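Local coordinates for DUF3992 domain-containing protein (Bacillus cereus, PDB 7A02) that forms the disulfide-linked pilus fibres that decorate Bacillus endospores, stacking as repeated copies of one subunit into a helical appendage, at the interface of chains A and B. Coordinates in Å, arbitrary orientation; residue numbers count along the deposited sequence, not the author numbering. Chains: chain A/B, DUF3992 domain-containing protein.

The interface of chains A and B. Residues chain A 46, 89-90; chain B 40-41, 43-44, 116.
A:Arg90, the last residue of strand 84-90, reaches from one pilus subunit over the neighbour's loop that carries B:Asn40, B:Ile41, B:Gln43 and B:Asp44. Its CG takes the crowded position between backbone N and carbonyl carbon (chi1 63°), and from there the chain runs extended to NE. CB stays within chain A, lying over one face of the A:Tyr46 ring, offset toward the rim. A:Arg90 CG comes 3.8 Å from CG2 of B:Ile41, and the arm runs on past this one methyl, CD and NE each touching it, the two side chains crossing obliquely. CG2 of B:Ile41 also lies 3.4 Å from CZ of A:Arg90, with CA of B:Ile41 over one face of the guanidinium, toward its rim. At the tip the two amino groups part. A:Arg90 NH1 points toward CD1 of B:Leu116 and lies 4.5 Å from B:Asp44 OD1, too far for a salt bridge but perhaps close enough for a long-range attraction that steadies the tip. A:Arg90 NH2 meets B:Gln43 NE2 at 3.0 Å in the plane of the guanidinium, at its edge, the two planes 54° apart; donor faces donor, so the amide may be flipped, which would let OE1 accept a hydrogen bond. At the root of the arm, B:Asn40 ND2 lies 3.5 Å from the carbonyl O of A:Arg90, a loose polar approach. A:Tyr46, with CG anti to the carbonyl carbon (chi1 -72°), brings its phenol end against B:Leu116 at about a right angle, A:Tyr46 CZ 3.6 Å from B:Leu116 CB. Arm and phenol thus pack against a loop and the C-terminal end of chain B, a mixed patch that probably helps hold subunits in register in the fibre.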
# COMPACT_ATOMS: atom_id res chain seq x y z
N TYR A 46 24.00 -28.41 -13.12
CA TYR A 46 25.20 -27.60 -13.17
C TYR A 46 26.27 -28.32 -12.39
O TYR A 46 26.06 -28.66 -11.22
CB TYR A 46 24.95 -26.21 -12.59
CG TYR A 46 24.11 -25.32 -13.46
CD1 TYR A 46 22.74 -25.50 -13.55
CD2 TYR A 46 24.67 -24.29 -14.18
CE1 TYR A 46 21.97 -24.70 -14.34
CE2 TYR A 46 23.90 -23.48 -14.97
CZ TYR A 46 22.55 -23.69 -15.05
OH TYR A 46 21.78 -22.88 -15.84
N VAL A 89 30.02 -26.99 -16.17
CA VAL A 89 29.24 -27.31 -17.36
C VAL A 89 27.77 -27.47 -16.97
O VAL A 89 27.45 -27.86 -15.85
CB VAL A 89 29.78 -28.59 -18.04
CG1 VAL A 89 28.92 -29.00 -19.21
CG2 VAL A 89 31.19 -28.39 -18.52
N ARG A 90 26.88 -27.14 -17.91
CA ARG A 90 25.45 -27.38 -17.73
C ARG A 90 24.90 -28.12 -18.94
O ARG A 90 25.52 -28.14 -20.01
CB ARG A 90 24.66 -26.09 -17.58
CG ARG A 90 24.72 -25.23 -18.80
CD ARG A 90 23.75 -24.10 -18.69
NE ARG A 90 23.72 -23.32 -19.92
CZ ARG A 90 23.82 -22.01 -19.99
NH1 ARG A 90 23.94 -21.28 -18.90
NH2 ARG A 90 23.78 -21.42 -21.18
N ASN B 40 30.91 -23.59 -20.76
CA ASN B 40 30.02 -23.21 -21.83
C ASN B 40 28.98 -22.20 -21.38
O ASN B 40 28.11 -21.83 -22.18
CB ASN B 40 29.32 -24.44 -22.42
CG ASN B 40 28.44 -25.14 -21.42
OD1 ASN B 40 28.44 -24.80 -20.25
ND2 ASN B 40 27.70 -26.13 -21.88
N ILE B 41 29.03 -21.73 -20.14
CA ILE B 41 28.16 -20.66 -19.69
C ILE B 41 28.91 -19.34 -19.82
O ILE B 41 29.24 -18.70 -18.82
CB ILE B 41 27.70 -20.89 -18.24
CG1 ILE B 41 28.88 -21.27 -17.36
CG2 ILE B 41 26.75 -22.04 -18.18
CD1 ILE B 41 28.52 -21.33 -15.90
N GLN B 43 28.05 -16.35 -21.11
CA GLN B 43 27.38 -15.06 -21.06
C GLN B 43 27.25 -14.52 -19.64
O GLN B 43 27.34 -13.31 -19.44
CB GLN B 43 26.01 -15.16 -21.72
CG GLN B 43 25.18 -16.31 -21.23
CD GLN B 43 25.37 -17.55 -22.07
OE1 GLN B 43 26.27 -17.62 -22.90
NE2 GLN B 43 24.51 -18.54 -21.86
N ASP B 44 27.03 -15.38 -18.66
CA ASP B 44 26.86 -14.94 -17.27
C ASP B 44 27.80 -15.75 -16.39
O ASP B 44 27.42 -16.80 -15.87
CB ASP B 44 25.42 -15.08 -16.82
CG ASP B 44 24.87 -16.46 -17.02
OD1 ASP B 44 25.36 -17.16 -17.94
OD2 ASP B 44 23.97 -16.87 -16.26
N LEU B 116 22.02 -18.62 -12.35
CA LEU B 116 21.04 -19.46 -13.02
C LEU B 116 20.33 -20.40 -12.05
O LEU B 116 19.11 -20.33 -11.91
CB LEU B 116 21.72 -20.25 -14.14
CG LEU B 116 22.05 -19.44 -15.40
CD1 LEU B 116 23.31 -19.96 -16.06
CD2 LEU B 116 20.88 -19.47 -16.37